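Local coordinates for cytoplasmic protein (Cryptococcus neoformans var. grubii serotype A, PDB 7LPQ) that probably hydrolyses the beta-glucosidic bond of steryl glucosides, acting as a family 5 glycoside hydrolase, at residues Asp141-Val146 and Ser268-Gly273; Phe426-Val431 and Cys448-Phe453; His452-Leu457 and Val519-Ile524. One frame throughout, in Å; residues are numbered along the deposited sequence.

Interaction 1: Asp141-Val146 and Ser268-Gly273; sequences DPHQDV and SINEPG. With YAJ (~{N}-[(3~{R},5~{S})-5-(hydroxymethyl)-1-methyl-pyrrolidin-3-yl]-2-(3-oxidanylidene-4~{H}-1,4-benzoxazin-6-yl)ethanamide), chain E.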
loop_
_atom_site.group_PDB
_atom_site.type_symbol
_atom_site.label_atom_id
_atom_site.label_comp_id
_atom_site.label_asym_id
_atom_site.label_seq_id
_atom_site.Cartn_x
_atom_site.Cartn_y
_atom_site.Cartn_z
ATOM N N ASP A 141 -0.074 7.996 4.409
ATOM C CA ASP A 141 -0.913 7.025 3.714
ATOM C C ASP A 141 -2.270 6.933 4.395
ATOM O O ASP A 141 -2.386 6.312 5.459
ATOM C CB ASP A 141 -0.219 5.656 3.696
ATOM C CG ASP A 141 -1.174 4.510 3.420
ATOM O OD1 ASP A 141 -2.220 4.713 2.751
ATOM O OD2 ASP A 141 -0.869 3.383 3.868
ATOM N N PRO A 142 -3.316 7.559 3.853
ATOM C CA PRO A 142 -4.673 7.260 4.338
ATOM C C PRO A 142 -5.069 5.857 3.886
ATOM O O PRO A 142 -5.371 5.638 2.711
ATOM C CB PRO A 142 -5.530 8.356 3.707
ATOM C CG PRO A 142 -4.753 8.825 2.516
ATOM C CD PRO A 142 -3.304 8.571 2.777
ATOM N N HIS A 143 -5.044 4.900 4.807
ATOM C CA HIS A 143 -5.030 3.492 4.454
ATOM C C HIS A 143 -6.375 2.822 4.699
ATOM O O HIS A 143 -7.045 3.085 5.702
ATOM C CB HIS A 143 -3.946 2.744 5.245
ATOM C CG HIS A 143 -3.545 1.446 4.618
ATOM N ND1 HIS A 143 -2.442 1.328 3.800
ATOM C CD2 HIS A 143 -4.112 0.218 4.666
ATOM C CE1 HIS A 143 -2.345 0.082 3.375
ATOM N NE2 HIS A 143 -3.349 -0.611 3.883
ATOM N N GLN A 144 -6.742 1.935 3.782
ATOM C CA GLN A 144 -7.906 1.075 3.935
ATOM C C GLN A 144 -7.668 -0.207 3.153
ATOM O O GLN A 144 -6.804 -0.269 2.275
ATOM C CB GLN A 144 -9.191 1.755 3.445
ATOM C CG GLN A 144 -9.267 1.948 1.946
ATOM C CD GLN A 144 -9.760 0.698 1.218
ATOM O OE1 GLN A 144 -10.538 -0.094 1.764
ATOM N NE2 GLN A 144 -9.308 0.523 -0.020
ATOM N N ASP A 145 -8.443 -1.236 3.499
ATOM C CA ASP A 145 -8.483 -2.492 2.768
ATOM C C ASP A 145 -9.928 -2.966 2.753
ATOM O O ASP A 145 -10.564 -3.036 3.812
ATOM C CB ASP A 145 -7.589 -3.560 3.407
ATOM C CG ASP A 145 -6.123 -3.236 3.282
ATOM O OD1 ASP A 145 -5.550 -3.452 2.188
ATOM O OD2 ASP A 145 -5.540 -2.770 4.278
ATOM N N VAL A 146 -10.433 -3.304 1.560
ATOM C CA VAL A 146 -11.830 -3.687 1.355
ATOM C C VAL A 146 -12.721 -2.854 2.266
ATOM O O VAL A 146 -13.535 -3.388 3.027
ATOM C CB VAL A 146 -12.030 -5.197 1.576
ATOM C CG1 VAL A 146 -11.350 -5.973 0.443
ATOM C CG2 VAL A 146 -11.490 -5.648 2.913
ATOM N N SER A 268 -2.789 9.470 -1.961
ATOM C CA SER A 268 -4.232 9.403 -2.124
ATOM C C SER A 268 -4.771 8.172 -1.397
ATOM O O SER A 268 -4.014 7.333 -0.892
ATOM C CB SER A 268 -4.612 9.390 -3.606
ATOM O OG SER A 268 -3.915 8.399 -4.340
ATOM N N ILE A 269 -6.099 8.073 -1.337
ATOM C CA ILE A 269 -6.732 6.957 -0.645
ATOM C C ILE A 269 -6.174 5.636 -1.183
ATOM O O ILE A 269 -6.000 5.451 -2.392
ATOM C CB ILE A 269 -8.264 7.036 -0.796
ATOM C CG1 ILE A 269 -8.943 6.031 0.133
ATOM C CG2 ILE A 269 -8.678 6.788 -2.237
ATOM C CD1 ILE A 269 -10.463 6.035 0.041
ATOM N N ASN A 270 -5.902 4.708 -0.266
ATOM C CA ASN A 270 -5.165 3.498 -0.592
ATOM C C ASN A 270 -6.036 2.496 -1.337
ATOM O O ASN A 270 -7.158 2.203 -0.910
ATOM C CB ASN A 270 -4.630 2.859 0.689
ATOM C CG ASN A 270 -3.770 1.654 0.417
ATOM O OD1 ASN A 270 -2.618 1.787 -0.010
ATOM N ND2 ASN A 270 -4.318 0.465 0.665
ATOM N N GLU A 271 -5.496 1.956 -2.444
ATOM C CA GLU A 271 -6.122 0.904 -3.238
ATOM C C GLU A 271 -7.646 1.010 -3.229
ATOM O O GLU A 271 -8.334 0.107 -2.734
ATOM C CB GLU A 271 -5.678 -0.472 -2.720
ATOM C CG GLU A 271 -4.158 -0.629 -2.613
ATOM C CD GLU A 271 -3.690 -2.088 -2.492
ATOM O OE1 GLU A 271 -4.525 -2.968 -2.211
ATOM O OE2 GLU A 271 -2.479 -2.343 -2.666
ATOM N N PRO A 272 -8.210 2.081 -3.785
ATOM C CA PRO A 272 -9.665 2.269 -3.699
ATOM C C PRO A 272 -10.424 1.193 -4.457
ATOM O O PRO A 272 -10.033 0.778 -5.550
ATOM C CB PRO A 272 -9.884 3.649 -4.332
ATOM C CG PRO A 272 -8.729 3.808 -5.287
ATOM C CD PRO A 272 -7.557 3.115 -4.613
ATOM N N GLY A 273 -11.523 0.742 -3.860
ATOM C CA GLY A 273 -12.373 -0.220 -4.528
ATOM C C GLY A 273 -13.240 0.428 -5.594
ATOM O O GLY A 273 -13.620 1.595 -5.506
HETATM C C10 YAJ E . -0.928 -4.385 -6.176
HETATM C C13 YAJ E . -0.936 -6.825 -7.594
HETATM C C20 YAJ E . -2.232 -5.339 0.423
HETATM C C21 YAJ E . -0.896 -5.591 0.979
HETATM C C22 YAJ E . -0.675 -5.138 2.411
HETATM C C01 YAJ E . 0.684 -7.398 0.956
HETATM C C03 YAJ E . -1.161 -7.274 -0.562
HETATM C C04 YAJ E . -2.385 -6.277 -0.809
HETATM C C06 YAJ E . -2.722 -5.979 -3.307
HETATM C C08 YAJ E . -2.851 -5.146 -4.598
HETATM C C09 YAJ E . -1.856 -5.367 -5.776
HETATM C C11 YAJ E . -0.032 -4.603 -7.249
HETATM C C12 YAJ E . -0.014 -5.816 -7.980
HETATM C C14 YAJ E . -1.833 -6.575 -6.512
HETATM C C16 YAJ E . -0.014 -8.338 -9.336
HETATM C C18 YAJ E . 1.070 -7.391 -9.552
HETATM N N02 YAJ E . -0.779 -7.076 0.835
HETATM N N05 YAJ E . -2.487 -5.514 -2.064
HETATM N N15 YAJ E . -0.933 -8.063 -8.346
HETATM O O07 YAJ E . -2.867 -7.207 -3.411
HETATM O O17 YAJ E . -0.025 -9.419 -9.943
HETATM O O19 YAJ E . 0.840 -6.016 -9.019
HETATM O O23 YAJ E . -1.698 -5.645 3.259
HETATM O O HOH W 1 -2.467 5.515 0.332
HETATM O O HOH W 2 -6.339 -3.248 -0.367
#
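The imidazole of H143 and the amide of N270 are stacked, their planes 21° apart. ND2 of N270 lies over one ring face, offset toward the rim, at 3.4 Å from H143 CE1. At the ring edge sit two carboxylates: H143 ND1 donates to the syn lone pair of D141 OD2 (2.6 Å), and NE2 makes a weak bond to D145 OD2, which S154 OG also binds. The ring of W571 also meets that of H143. This is the rim of the TIM barrel, where the loops following strands 137-143 and 263-267 come together. The Asn-Glu-Pro sequence of 270-272 matches the signature of clan GH-A glycosidases, in whose members the glutamate serves as acid/base. N270 carries its amide anti to the backbone N (chi1 -176°), which sets ND2 against Q144 O (3.1 Å), in the carbonyl plane, while R100 binds OD1. In return, the bent chain of Q144 brings NE2 to N270 O at 2.9 Å with an N-H...O angle of 165°; W147 N holds its OE1. The backbone N of N270 donates to P142 O as well. E271, also bonded by H452, accepts the amide N05 of the bound ligand on OE2 (3.2 Å). A water bridges the two acids, donating to D145 OD1 at 2.7 Å and to E271 OE1 at 2.6 Å.

Interaction 2: Phe426-Val431 and Cys448-Phe453; sequences FIQAPV and CSSPHF. With YAJ (~{N}-[(3~{R},5~{S})-5-(hydroxymethyl)-1-methyl-pyrrolidin-3-yl]-2-(3-oxidanylidene-4~{H}-1,4-benzoxazin-6-yl)ethanamide), chain E.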
loop_
_atom_site.group_PDB
_atom_site.type_symbol
_atom_site.label_atom_id
_atom_site.label_comp_id
_atom_site.label_asym_id
_atom_site.label_seq_id
_atom_site.Cartn_x
_atom_site.Cartn_y
_atom_site.Cartn_z
ATOM N N PHE A 426 1.289 12.462 -3.995
ATOM C CA PHE A 426 1.640 11.096 -4.364
ATOM C C PHE A 426 0.371 10.448 -4.904
ATOM O O PHE A 426 -0.566 10.168 -4.148
ATOM C CB PHE A 426 2.218 10.352 -3.171
ATOM C CG PHE A 426 3.545 10.895 -2.722
ATOM C CD1 PHE A 426 3.610 11.923 -1.794
ATOM C CD2 PHE A 426 4.728 10.395 -3.242
ATOM C CE1 PHE A 426 4.828 12.432 -1.377
ATOM C CE2 PHE A 426 5.942 10.892 -2.832
ATOM C CZ PHE A 426 5.997 11.911 -1.898
ATOM N N ILE A 427 0.339 10.237 -6.213
ATOM C CA ILE A 427 -0.878 9.851 -6.916
ATOM C C ILE A 427 -0.927 8.336 -7.029
ATOM O O ILE A 427 -0.082 7.729 -7.692
ATOM C CB ILE A 427 -0.939 10.509 -8.304
ATOM C CG1 ILE A 427 -0.946 12.036 -8.160
ATOM C CG2 ILE A 427 -2.167 10.051 -9.065
ATOM C CD1 ILE A 427 -0.397 12.752 -9.360
ATOM N N GLN A 428 -1.916 7.729 -6.387
ATOM C CA GLN A 428 -2.109 6.285 -6.411
ATOM C C GLN A 428 -3.399 5.985 -7.170
ATOM O O GLN A 428 -4.495 6.021 -6.600
ATOM C CB GLN A 428 -2.158 5.716 -4.995
ATOM C CG GLN A 428 -2.040 4.196 -4.945
ATOM C CD GLN A 428 -2.431 3.618 -3.596
ATOM O OE1 GLN A 428 -3.037 2.543 -3.516
ATOM N NE2 GLN A 428 -2.078 4.321 -2.530
ATOM N N ALA A 429 -3.261 5.681 -8.463
ATOM C CA ALA A 429 -4.393 5.204 -9.242
ATOM C C ALA A 429 -4.862 3.855 -8.699
ATOM O O ALA A 429 -4.128 3.178 -7.971
ATOM C CB ALA A 429 -4.000 5.082 -10.711
ATOM N N PRO A 430 -6.084 3.446 -9.034
ATOM C CA PRO A 430 -6.573 2.143 -8.572
ATOM C C PRO A 430 -5.658 1.010 -9.020
ATOM O O PRO A 430 -4.931 1.108 -10.015
ATOM C CB PRO A 430 -7.966 2.031 -9.208
ATOM C CG PRO A 430 -8.379 3.442 -9.482
ATOM C CD PRO A 430 -7.098 4.176 -9.817
ATOM N N VAL A 431 -5.710 -0.089 -8.257
ATOM C CA VAL A 431 -4.808 -1.209 -8.483
ATOM C C VAL A 431 -4.869 -1.650 -9.940
ATOM O O VAL A 431 -5.947 -1.925 -10.478
ATOM C CB VAL A 431 -5.160 -2.376 -7.540
ATOM C CG1 VAL A 431 -4.514 -3.661 -8.029
ATOM C CG2 VAL A 431 -4.732 -2.073 -6.120
ATOM N N CYS A 448 4.056 13.036 -7.624
ATOM C CA CYS A 448 4.807 11.808 -7.816
ATOM C C CYS A 448 3.822 10.661 -7.975
ATOM O O CYS A 448 2.829 10.591 -7.247
ATOM C CB CYS A 448 5.740 11.535 -6.637
ATOM S SG CYS A 448 6.584 9.944 -6.735
ATOM N N SER A 449 4.092 9.773 -8.934
ATOM C CA SER A 449 3.269 8.586 -9.110
ATOM C C SER A 449 3.614 7.577 -8.019
ATOM O O SER A 449 4.787 7.246 -7.809
ATOM C CB SER A 449 3.488 7.973 -10.492
ATOM O OG SER A 449 2.597 6.887 -10.713
ATOM N N SER A 450 2.594 7.080 -7.328
ATOM C CA SER A 450 2.775 6.175 -6.196
ATOM C C SER A 450 2.038 4.857 -6.433
ATOM O O SER A 450 1.189 4.452 -5.633
ATOM C CB SER A 450 2.300 6.844 -4.907
ATOM O OG SER A 450 0.968 7.330 -5.039
ATOM N N PRO A 451 2.357 4.150 -7.506
ATOM C CA PRO A 451 1.752 2.831 -7.717
ATOM C C PRO A 451 2.323 1.795 -6.765
ATOM O O PRO A 451 3.414 1.947 -6.210
ATOM C CB PRO A 451 2.112 2.498 -9.172
ATOM C CG PRO A 451 3.402 3.221 -9.408
ATOM C CD PRO A 451 3.327 4.496 -8.563
ATOM N N HIS A 452 1.566 0.721 -6.591
ATOM C CA HIS A 452 2.020 -0.456 -5.865
ATOM C C HIS A 452 2.361 -1.563 -6.859
ATOM O O HIS A 452 1.873 -1.586 -7.986
ATOM C CB HIS A 452 0.942 -0.938 -4.891
ATOM C CG HIS A 452 0.536 0.090 -3.880
ATOM N ND1 HIS A 452 -0.440 -0.140 -2.934
ATOM C CD2 HIS A 452 0.964 1.359 -3.678
ATOM C CE1 HIS A 452 -0.596 0.943 -2.197
ATOM N NE2 HIS A 452 0.245 1.866 -2.627
ATOM N N PHE A 453 3.224 -2.479 -6.425
ATOM C CA PHE A 453 3.507 -3.664 -7.214
ATOM C C PHE A 453 3.870 -4.809 -6.287
ATOM O O PHE A 453 4.668 -4.641 -5.362
ATOM C CB PHE A 453 4.642 -3.466 -8.224
ATOM C CG PHE A 453 4.922 -4.693 -9.053
ATOM C CD1 PHE A 453 5.783 -5.677 -8.597
ATOM C CD2 PHE A 453 4.307 -4.872 -10.281
ATOM C CE1 PHE A 453 6.028 -6.805 -9.345
ATOM C CE2 PHE A 453 4.559 -5.994 -11.039
ATOM C CZ PHE A 453 5.422 -6.968 -10.564
HETATM C C10 YAJ E . -0.928 -4.385 -6.176
HETATM C C13 YAJ E . -0.936 -6.825 -7.594
HETATM C C20 YAJ E . -2.232 -5.339 0.423
HETATM C C21 YAJ E . -0.896 -5.591 0.979
HETATM C C22 YAJ E . -0.675 -5.138 2.411
HETATM C C01 YAJ E . 0.684 -7.398 0.956
HETATM C C03 YAJ E . -1.161 -7.274 -0.562
HETATM C C04 YAJ E . -2.385 -6.277 -0.809
HETATM C C06 YAJ E . -2.722 -5.979 -3.307
HETATM C C08 YAJ E . -2.851 -5.146 -4.598
HETATM C C09 YAJ E . -1.856 -5.367 -5.776
HETATM C C11 YAJ E . -0.032 -4.603 -7.249
HETATM C C12 YAJ E . -0.014 -5.816 -7.980
HETATM C C14 YAJ E . -1.833 -6.575 -6.512
HETATM C C16 YAJ E . -0.014 -8.338 -9.336
HETATM C C18 YAJ E . 1.070 -7.391 -9.552
HETATM N N02 YAJ E . -0.779 -7.076 0.835
HETATM N N05 YAJ E . -2.487 -5.514 -2.064
HETATM N N15 YAJ E . -0.933 -8.063 -8.346
HETATM O O07 YAJ E . -2.867 -7.207 -3.411
HETATM O O17 YAJ E . -0.025 -9.419 -9.943
HETATM O O19 YAJ E . 0.840 -6.016 -9.019
HETATM O O23 YAJ E . -1.698 -5.645 3.259
#
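Q428 lays its carboxamide obliquely over one face of the H452 imidazole, with OE1 3.2 Å from H452 CE1 and the two planes 37° apart. The Q428 chain reaches there extended, with CG anti to the backbone N (chi1 -167°). Next to this pair, the two backbones run side by side: I427 N donates to C448 O (2.7 Å), and S450 N to I427 O (2.8 Å), which makes F426 and I427 parallel neighbours of C448 and S449. On the sheet face that carries F426 and C448, C448 CB packs at 3.7 Å against CD2 of the phenyl ring, and the cysteine sulfur approaches the ring obliquely. F139 stacks on that ring as well.

The second shell fixes the polar groups. Q428 OE1 accepts from E271 N, S268 OG bonds Q428 N, and D267 holds S450 OG. H452 ND1 is turned to E271 OE2, so the imidazole is oriented by an acid that itself binds the ligand. V431 meets that ligand with CG1, 3.9 Å from its C09 atom. Strands 424-427 and 447-449, joined through the short helix 440-443, form a beta-alpha-beta unit of the TIM barrel, with the residues beyond their C-terminal ends lining the active-site pocket.

Interaction 3: His452-Leu457 and Val519-Ile524; sequences HFYDGL and VGEIGI. With YAJ (~{N}-[(3~{R},5~{S})-5-(hydroxymethyl)-1-methyl-pyrrolidin-3-yl]-2-(3-oxidanylidene-4~{H}-1,4-benzoxazin-6-yl)ethanamide), chain E.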
loop_
_atom_site.group_PDB
_atom_site.type_symbol
_atom_site.label_atom_id
_atom_site.label_comp_id
_atom_site.label_asym_id
_atom_site.label_seq_id
_atom_site.Cartn_x
_atom_site.Cartn_y
_atom_site.Cartn_z
ATOM N N HIS A 452 1.566 0.721 -6.591
ATOM C CA HIS A 452 2.020 -0.456 -5.865
ATOM C C HIS A 452 2.361 -1.563 -6.859
ATOM O O HIS A 452 1.873 -1.586 -7.986
ATOM C CB HIS A 452 0.942 -0.938 -4.891
ATOM C CG HIS A 452 0.536 0.090 -3.880
ATOM N ND1 HIS A 452 -0.440 -0.140 -2.934
ATOM C CD2 HIS A 452 0.964 1.359 -3.678
ATOM C CE1 HIS A 452 -0.596 0.943 -2.197
ATOM N NE2 HIS A 452 0.245 1.866 -2.627
ATOM N N PHE A 453 3.224 -2.479 -6.425
ATOM C CA PHE A 453 3.507 -3.664 -7.214
ATOM C C PHE A 453 3.870 -4.809 -6.287
ATOM O O PHE A 453 4.668 -4.641 -5.362
ATOM C CB PHE A 453 4.642 -3.466 -8.224
ATOM C CG PHE A 453 4.922 -4.693 -9.053
ATOM C CD1 PHE A 453 5.783 -5.677 -8.597
ATOM C CD2 PHE A 453 4.307 -4.872 -10.281
ATOM C CE1 PHE A 453 6.028 -6.805 -9.345
ATOM C CE2 PHE A 453 4.559 -5.994 -11.039
ATOM C CZ PHE A 453 5.422 -6.968 -10.564
ATOM N N TYR A 454 3.290 -5.978 -6.558
ATOM C CA TYR A 454 3.644 -7.208 -5.869
ATOM C C TYR A 454 3.933 -8.291 -6.893
ATOM O O TYR A 454 3.356 -8.297 -7.971
ATOM C CB TYR A 454 2.515 -7.659 -4.941
ATOM C CG TYR A 454 2.392 -6.804 -3.716
ATOM C CD1 TYR A 454 3.173 -7.047 -2.598
ATOM C CD2 TYR A 454 1.504 -5.738 -3.682
ATOM C CE1 TYR A 454 3.065 -6.256 -1.475
ATOM C CE2 TYR A 454 1.389 -4.943 -2.570
ATOM C CZ TYR A 454 2.169 -5.202 -1.468
ATOM O OH TYR A 454 2.059 -4.402 -0.344
ATOM N N ASP A 455 4.856 -9.191 -6.561
ATOM C CA ASP A 455 5.021 -10.429 -7.314
ATOM C C ASP A 455 3.782 -11.277 -7.044
ATOM O O ASP A 455 3.739 -12.038 -6.069
ATOM C CB ASP A 455 6.304 -11.132 -6.908
ATOM C CG ASP A 455 6.508 -12.447 -7.643
ATOM O OD1 ASP A 455 5.663 -12.813 -8.497
ATOM O OD2 ASP A 455 7.520 -13.108 -7.354
ATOM N N GLY A 456 2.767 -11.141 -7.903
ATOM C CA GLY A 456 1.454 -11.673 -7.578
ATOM C C GLY A 456 1.421 -13.184 -7.399
ATOM O O GLY A 456 0.711 -13.699 -6.529
ATOM N N LEU A 457 2.168 -13.917 -8.225
ATOM C CA LEU A 457 2.184 -15.367 -8.084
ATOM C C LEU A 457 2.769 -15.765 -6.736
ATOM O O LEU A 457 2.218 -16.621 -6.032
ATOM C CB LEU A 457 2.980 -16.001 -9.223
ATOM C CG LEU A 457 3.112 -17.525 -9.178
ATOM C CD1 LEU A 457 1.742 -18.177 -9.343
ATOM C CD2 LEU A 457 4.073 -18.007 -10.241
ATOM N N VAL A 519 7.373 3.348 -5.868
ATOM C CA VAL A 519 6.561 2.148 -5.660
ATOM C C VAL A 519 6.117 2.151 -4.203
ATOM O O VAL A 519 6.853 1.719 -3.316
ATOM C CB VAL A 519 7.326 0.870 -6.015
ATOM C CG1 VAL A 519 6.422 -0.361 -5.851
ATOM C CG2 VAL A 519 7.870 0.959 -7.443
ATOM N N GLY A 520 4.911 2.658 -3.947
ATOM C CA GLY A 520 4.459 2.861 -2.578
ATOM C C GLY A 520 4.371 1.592 -1.764
ATOM O O GLY A 520 4.460 1.661 -0.528
ATOM N N GLU A 521 4.206 0.441 -2.424
ATOM C CA GLU A 521 4.142 -0.849 -1.755
ATOM C C GLU A 521 4.783 -1.909 -2.639
ATOM O O GLU A 521 4.476 -1.992 -3.832
ATOM C CB GLU A 521 2.694 -1.253 -1.462
ATOM C CG GLU A 521 2.062 -0.597 -0.259
ATOM C CD GLU A 521 0.696 -1.187 0.050
ATOM O OE1 GLU A 521 0.471 -2.366 -0.314
ATOM O OE2 GLU A 521 -0.150 -0.474 0.638
ATOM N N ILE A 522 5.649 -2.722 -2.041
ATOM C CA ILE A 522 6.248 -3.872 -2.708
ATOM C C ILE A 522 6.840 -4.773 -1.630
ATOM O O ILE A 522 7.422 -4.298 -0.651
ATOM C CB ILE A 522 7.316 -3.445 -3.743
ATOM C CG1 ILE A 522 7.908 -4.683 -4.418
ATOM C CG2 ILE A 522 8.431 -2.624 -3.086
ATOM C CD1 ILE A 522 8.740 -4.388 -5.632
ATOM N N GLY A 523 6.684 -6.076 -1.812
ATOM C CA GLY A 523 7.177 -7.016 -0.826
ATOM C C GLY A 523 6.759 -8.425 -1.173
ATOM O O GLY A 523 6.090 -8.673 -2.172
ATOM N N ILE A 524 7.179 -9.350 -0.314
ATOM C CA ILE A 524 6.925 -10.770 -0.519
ATOM C C ILE A 524 6.522 -11.400 0.801
ATOM O O ILE A 524 6.870 -10.915 1.882
ATOM C CB ILE A 524 8.161 -11.501 -1.087
ATOM C CG1 ILE A 524 9.382 -11.290 -0.191
ATOM C CG2 ILE A 524 8.478 -11.004 -2.496
ATOM C CD1 ILE A 524 9.553 -12.340 0.893
HETATM C C10 YAJ E . -0.928 -4.385 -6.176
HETATM C C13 YAJ E . -0.936 -6.825 -7.594
HETATM C C20 YAJ E . -2.232 -5.339 0.423
HETATM C C21 YAJ E . -0.896 -5.591 0.979
HETATM C C22 YAJ E . -0.675 -5.138 2.411
HETATM C C01 YAJ E . 0.684 -7.398 0.956
HETATM C C03 YAJ E . -1.161 -7.274 -0.562
HETATM C C04 YAJ E . -2.385 -6.277 -0.809
HETATM C C06 YAJ E . -2.722 -5.979 -3.307
HETATM C C08 YAJ E . -2.851 -5.146 -4.598
HETATM C C09 YAJ E . -1.856 -5.367 -5.776
HETATM C C11 YAJ E . -0.032 -4.603 -7.249
HETATM C C12 YAJ E . -0.014 -5.816 -7.980
HETATM C C14 YAJ E . -1.833 -6.575 -6.512
HETATM C C16 YAJ E . -0.014 -8.338 -9.336
HETATM C C18 YAJ E . 1.070 -7.391 -9.552
HETATM N N02 YAJ E . -0.779 -7.076 0.835
HETATM N N05 YAJ E . -2.487 -5.514 -2.064
HETATM N N15 YAJ E . -0.933 -8.063 -8.346
HETATM O O07 YAJ E . -2.867 -7.207 -3.411
HETATM O O17 YAJ E . -0.025 -9.419 -9.943
HETATM O O19 YAJ E . 0.840 -6.016 -9.019
HETATM O O23 YAJ E . -1.698 -5.645 3.259
HETATM O O HOH W 3 6.690 -8.214 -4.817
HETATM O O HOH W 4 5.056 -11.164 -3.408
#
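E521 climbs over the H452 ring on the face opposite Q428. Its CB stands 3.7 Å from the centroid of the imidazole in a CH-pi contact, and the carboxylate, carried onward by an extended chain, stacks on the ring with the planes 25° apart. Y454 meets the same acid quite differently: its ring is turned 74° from the carboxylate, and OH donates to E521 OE1 at 2.6 Å, on the anti side and 27° out of the carboxylate plane. R100 forms a salt bridge with the other oxygen, OE2, so both oxygens are held in place. A glutamate at the end of a late barrel strand, gripped by Tyr and Arg, is consistent with the nucleophile position of clan GH-A TIM barrels. The Y454 ring is itself sandwiched, with I522 CA over one face and the ligand's pyrrolidine carbon C03 over the other, while G523 O lies at the ring edge 3.4 Å from CD1. Beside it F453 offers a ring face to C18 of the ligand's benzoxazinone. Its backbone N donates to E521 O (2.9 Å), and F453 O receives a CA-H...O contact from I522 CA at 3.2 Å. Farther along, one water accepts from D455 N (2.7 Å) and donates to G523 O (2.8 Å).

Overall arrangement
The three contacts ring one ligand site at the C-terminal ends of the barrel strands, and all touch the ligand. Interactions 1 and 2 lie about 11 Å apart between centres and are tied by E271 N to Q428 OE1 (2.7 Å). Interaction 3 shares H452 and F453 with interaction 2, and P451 O accepts from G520 N at 2.8 Å. The centres of interactions 1 and 3 are about 15 Å apart, yet H452 ND1 bonds E271 OE2 at 3.0 Å. E271 OE2 and E521 OE1 lie 3.8 Å apart, two like-charged acids facing the same ligand, which E588 also bonds; R100 braces both N270 and E521.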